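Local coordinates for protein cysteine desulfurase (Fervidobacterium islandicum, PDB 6A6E) that probably removes sulfur from cysteine with a pyridoxal-5'-phosphate cofactor, holding it as an enzyme persulfide for the Suf iron-sulfur cluster pathway, at residues 102-105 with 106-110; 134-137 with 138-142. All coordinates share one frame; numbering follows the deposited sequence.

Contact 1. Residues 102-105 with 106-110; sequences GTTM and GINFL. With PLP (pyridoxal-5'-phosphate), chain E.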
loop_
_atom_site.group_PDB
_atom_site.type_symbol
_atom_site.label_atom_id
_atom_site.label_comp_id
_atom_site.label_asym_id
_atom_site.label_seq_id
_atom_site.Cartn_x
_atom_site.Cartn_y
_atom_site.Cartn_z
ATOM N N GLY A 102 -0.432 -0.853 -5.829
ATOM C CA GLY A 102 -1.466 -1.109 -6.871
ATOM C C GLY A 102 -1.130 -0.575 -8.247
ATOM O O GLY A 102 -0.089 0.120 -8.442
ATOM N N THR A 103 -1.998 -0.856 -9.207
ATOM C CA THR A 103 -1.855 -0.295 -10.537
ATOM C C THR A 103 -1.725 1.231 -10.507
ATOM O O THR A 103 -0.827 1.775 -11.111
ATOM C CB THR A 103 -3.016 -0.650 -11.398
ATOM O OG1 THR A 103 -3.111 -2.070 -11.500
ATOM C CG2 THR A 103 -2.869 0.005 -12.809
ATOM N N THR A 104 -2.662 1.902 -9.835
ATOM C CA THR A 104 -2.674 3.329 -9.766
ATOM C C THR A 104 -1.332 3.890 -9.307
ATOM O O THR A 104 -0.771 4.790 -9.963
ATOM C CB THR A 104 -3.824 3.830 -8.888
ATOM O OG1 THR A 104 -5.064 3.337 -9.392
ATOM C CG2 THR A 104 -3.882 5.372 -8.836
ATOM N N MET A 105 -0.797 3.389 -8.206
ATOM C CA MET A 105 0.531 3.856 -7.756
ATOM C C MET A 105 1.597 3.638 -8.832
ATOM O O MET A 105 2.420 4.505 -9.096
ATOM C CB MET A 105 0.979 3.175 -6.440
ATOM C CG MET A 105 2.502 3.309 -6.181
ATOM S SD MET A 105 3.048 2.816 -4.530
ATOM C CE MET A 105 4.847 2.637 -4.748
ATOM N N GLY A 106 1.630 2.452 -9.416
ATOM C CA GLY A 106 2.525 2.165 -10.544
ATOM C C GLY A 106 2.544 3.174 -11.667
ATOM O O GLY A 106 3.606 3.602 -12.082
ATOM N N ILE A 107 1.384 3.597 -12.136
ATOM C CA ILE A 107 1.309 4.598 -13.177
ATOM C C ILE A 107 1.855 5.920 -12.666
ATOM O O ILE A 107 2.592 6.641 -13.369
ATOM C CB ILE A 107 -0.115 4.794 -13.785
ATOM C CG1 ILE A 107 -0.662 3.519 -14.449
ATOM C CG2 ILE A 107 -0.134 5.905 -14.839
ATOM C CD1 ILE A 107 0.065 3.161 -15.715
ATOM N N ASN A 108 1.455 6.298 -11.463
ATOM C CA ASN A 108 1.972 7.558 -10.911
ATOM C C ASN A 108 3.506 7.520 -10.786
ATOM O O ASN A 108 4.173 8.530 -11.048
ATOM C CB ASN A 108 1.329 7.881 -9.556
ATOM C CG ASN A 108 -0.050 8.488 -9.697
ATOM O OD1 ASN A 108 -0.184 9.726 -9.785
ATOM N ND2 ASN A 108 -1.095 7.637 -9.757
ATOM N N PHE A 109 4.042 6.371 -10.365
ATOM C CA PHE A 109 5.465 6.142 -10.222
ATOM C C PHE A 109 6.137 6.443 -11.592
ATOM O O PHE A 109 7.141 7.188 -11.678
ATOM C CB PHE A 109 5.647 4.714 -9.747
ATOM C CG PHE A 109 7.054 4.179 -9.715
ATOM C CD1 PHE A 109 7.932 4.283 -10.797
ATOM C CD2 PHE A 109 7.439 3.393 -8.640
ATOM C CE1 PHE A 109 9.204 3.719 -10.763
ATOM C CE2 PHE A 109 8.709 2.812 -8.597
ATOM C CZ PHE A 109 9.598 3.008 -9.661
ATOM N N LEU A 110 5.568 5.910 -12.659
ATOM C CA LEU A 110 6.180 6.073 -13.991
ATOM C C LEU A 110 6.176 7.531 -14.469
ATOM O O LEU A 110 7.200 8.003 -14.937
ATOM C CB LEU A 110 5.524 5.131 -15.004
ATOM C CG LEU A 110 5.836 3.687 -14.710
ATOM C CD1 LEU A 110 5.092 2.746 -15.620
ATOM C CD2 LEU A 110 7.344 3.442 -14.881
HETATM N N1 PLP E . -6.835 0.194 -15.058
HETATM C C2 PLP E . -7.727 -0.712 -15.364
HETATM C C2A PLP E . -7.997 -1.055 -16.790
HETATM C C3 PLP E . -8.463 -1.328 -14.260
HETATM O O3 PLP E . -9.390 -2.222 -14.558
HETATM C C4 PLP E . -8.146 -0.987 -12.875
HETATM C C4A PLP E . -8.764 -1.623 -11.727
HETATM C C5 PLP E . -7.153 0.069 -12.653
HETATM C C6 PLP E . -6.574 0.579 -13.776
HETATM C C5A PLP E . -6.800 0.586 -11.255
HETATM O O4P PLP E . -6.472 -0.343 -10.232
HETATM P P PLP E . -6.331 -0.019 -8.649
HETATM O O1P PLP E . -5.192 0.901 -8.452
HETATM O O2P PLP E . -7.702 0.497 -8.318
HETATM O O3P PLP E . -6.035 -1.395 -8.135
#

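Contact 2. Residues 134-137 with 138-142; sequences HANL and VPWVR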
loop_
_atom_site.group_PDB
_atom_site.type_symbol
_atom_site.label_atom_id
_atom_site.label_comp_id
_atom_site.label_asym_id
_atom_site.label_seq_id
_atom_site.Cartn_x
_atom_site.Cartn_y
_atom_site.Cartn_z
ATOM N N HIS A 134 -9.187 6.094 -15.538
ATOM C CA HIS A 134 -8.646 7.308 -14.907
ATOM C C HIS A 134 -7.210 7.117 -14.402
ATOM O O HIS A 134 -6.422 8.038 -14.462
ATOM C CB HIS A 134 -9.555 7.794 -13.760
ATOM C CG HIS A 134 -10.853 8.340 -14.258
ATOM N ND1 HIS A 134 -11.978 8.469 -13.461
ATOM C CD2 HIS A 134 -11.231 8.680 -15.512
ATOM C CE1 HIS A 134 -12.978 8.920 -14.202
ATOM N NE2 HIS A 134 -12.552 9.033 -15.455
ATOM N N ALA A 135 -6.893 5.925 -13.924
ATOM C CA ALA A 135 -5.520 5.619 -13.416
ATOM C C ALA A 135 -4.404 5.772 -14.438
ATOM O O ALA A 135 -3.248 6.099 -14.091
ATOM C CB ALA A 135 -5.501 4.225 -12.890
ATOM N N ASN A 136 -4.760 5.521 -15.703
ATOM C CA ASN A 136 -3.844 5.713 -16.845
ATOM C C ASN A 136 -4.244 6.913 -17.719
ATOM O O ASN A 136 -3.945 6.962 -18.929
ATOM C CB ASN A 136 -3.744 4.429 -17.689
ATOM C CG ASN A 136 -2.481 4.412 -18.557
ATOM O OD1 ASN A 136 -1.465 5.001 -18.189
ATOM N ND2 ASN A 136 -2.540 3.702 -19.695
ATOM N N LEU A 137 -4.866 7.921 -17.102
ATOM C CA LEU A 137 -5.312 9.099 -17.817
ATOM C C LEU A 137 -5.062 10.331 -16.954
ATOM O O LEU A 137 -4.275 11.200 -17.333
ATOM C CB LEU A 137 -6.755 8.966 -18.329
ATOM C CG LEU A 137 -7.274 10.102 -19.233
ATOM C CD1 LEU A 137 -8.323 9.604 -20.195
ATOM C CD2 LEU A 137 -7.844 11.240 -18.434
ATOM N N VAL A 138 -5.639 10.370 -15.770
ATOM C CA VAL A 138 -5.512 11.544 -14.928
ATOM C C VAL A 138 -4.085 11.868 -14.545
ATOM O O VAL A 138 -3.749 13.045 -14.553
ATOM C CB VAL A 138 -6.363 11.450 -13.656
ATOM C CG1 VAL A 138 -6.293 12.751 -12.862
ATOM C CG2 VAL A 138 -7.784 11.129 -14.067
ATOM N N PRO A 139 -3.220 10.877 -14.252
ATOM C CA PRO A 139 -1.880 11.356 -13.932
ATOM C C PRO A 139 -1.207 12.120 -15.097
ATOM O O PRO A 139 -0.571 13.139 -14.883
ATOM C CB PRO A 139 -1.091 10.073 -13.610
ATOM C CG PRO A 139 -2.087 9.015 -13.327
ATOM C CD PRO A 139 -3.346 9.416 -14.076
ATOM N N TRP A 140 -1.340 11.596 -16.306
ATOM C CA TRP A 140 -0.774 12.218 -17.495
ATOM C C TRP A 140 -1.371 13.619 -17.727
ATOM O O TRP A 140 -0.647 14.564 -17.850
ATOM C CB TRP A 140 -1.007 11.324 -18.728
ATOM C CG TRP A 140 -0.464 9.920 -18.594
ATOM C CD1 TRP A 140 -1.201 8.773 -18.496
ATOM C CD2 TRP A 140 0.900 9.507 -18.595
ATOM N NE1 TRP A 140 -0.378 7.689 -18.349
ATOM C CE2 TRP A 140 0.914 8.112 -18.471
ATOM C CE3 TRP A 140 2.114 10.176 -18.689
ATOM C CZ2 TRP A 140 2.103 7.387 -18.404
ATOM C CZ3 TRP A 140 3.264 9.456 -18.680
ATOM C CH2 TRP A 140 3.248 8.083 -18.537
ATOM N N VAL A 141 -2.688 13.742 -17.684
ATOM C CA VAL A 141 -3.342 15.011 -17.991
ATOM C C VAL A 141 -3.024 16.030 -16.910
ATOM O O VAL A 141 -2.594 17.149 -17.211
ATOM C CB VAL A 141 -4.838 14.826 -18.101
ATOM C CG1 VAL A 141 -5.563 16.150 -18.132
ATOM C CG2 VAL A 141 -5.165 13.921 -19.293
ATOM N N ARG A 142 -3.127 15.658 -15.636
ATOM C CA ARG A 142 -2.779 16.603 -14.586
ATOM C C ARG A 142 -1.280 16.929 -14.510
ATOM O O ARG A 142 -0.887 18.104 -14.385
ATOM C CB ARG A 142 -3.228 16.137 -13.203
ATOM C CG ARG A 142 -2.961 17.191 -12.093
ATOM C CD ARG A 142 -3.707 18.499 -12.386
ATOM N NE ARG A 142 -3.656 19.428 -11.286
ATOM C CZ ARG A 142 -4.417 20.528 -11.193
ATOM N NH1 ARG A 142 -5.235 20.905 -12.174
ATOM N NH2 ARG A 142 -4.374 21.251 -10.095
#

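Contact 1. Residues 102-105 with 106-110
Thr104 and Asn108 lie alongside each other and point the same way, Thr104 in the first turn of helix 103-116 and Asn108 in the next. Asn108 CB lies 3.6 Å from Met105 O, and CG 3.8 Å from Thr104 O; CG stands beside the backbone N (chi1 -80°), which turns ND2 back along the helix. ND2 then gives a hydrogen bond to Thr104 O (2.9 Å) that lies in its own amide plane but reaches the acceptor from above the carbonyl plane. The same oxygen takes the helical bond from Asn108 N, so two donors of one residue grip it, while CG2 of Thr104 packs 3.7 Å from ND2. A second bond from ND2 goes to Tyr261 O of the second subunit. With an alanine here, Thr104 O would probably keep its backbone bond alone, and the carbonyl of Tyr261 across the interface would be left without this donor. On the cofactor side, O1P of PLP accepts from Thr104 OG1 at 2.6 Å and from Thr104 N at 3.1 Å. Thr103 sets CG2 3.9 Å from PLP C6, while its OG1 bonds Ser233. Gly102 is the N-cap, its O accepting from Gly106 N. The phosphate thus meets the amino end of a helix, whose dipole, together with the Thr104 N-H and hydroxyl, would be expected to stabilise its negative charge.

Contact 2. Residues 134-137 with 138-142
Trp140 meets Asn136 at the edge of its indole, where OD1 accepts a hydrogen bond from NE1 (2.9 Å, N-H...O 168°). The oxygen lies in the ring plane, yet the donor stands above the carbonyl plane of the amide, and the two flat groups are turned 66° against each other. CD1, on the same edge, comes within 3.3 Å of Asn136 O. With CG beside its backbone N (chi1 -56°), the indole swings back toward the residues before the helix. Ser181 is a second partner of OD1, and Glu132 takes ND2, so both ends of the amide are held. At the other ring, Val138 CG2 approaches the His134 imidazole obliquely, 4.2 Å from its CG and 3.8 Å from His134 CB, while NE2 of His134 bonds the backbone N of Gln378. His134 O accepts from Leu137 N and from Val138 N. Pro139, with no N-H to give, fits the first turn of the helix and lays CG 3.2 Å from Ala135 O. CD2 of Leu137 reaches CG2 of Val141 at 3.9 Å, side by side and pointing the same way; Leu137 O receives the first helical bond, from Val141 N. Further along the helix, Arg142 forms a salt bridge with Glu257 of the second subunit. A short 3-10 turn leading to an N-cap at Leu137 thus starts helix 138-147 in the large PLP-binding domain of a fold-type I enzyme, with Ala135 of the same turn touching the cofactor.

Both contacts are buried starts of helices in the same PLP-binding domain, their centres about 10 Å apart, and both also touch the second subunit. Contact 1 lies nearer the middle of the chain and is marked by polar chemistry at the cofactor end, where the backbone N and hydroxyl of Thr104 bind the phosphate. Contact 2 approaches the cofactor through Ala135, and its core joins apolar packing to one indole-amide bond. Ile107 of contact 1 packs against contact 2, CG2 standing 3.2 Å from Ala135 O and CD1 3.4 Å from Asn136 OD1. Thr104 OG1 lies 3.6 Å from Ala135 CB, so helix 103-116 and the 134-137 turn meet beside PLP.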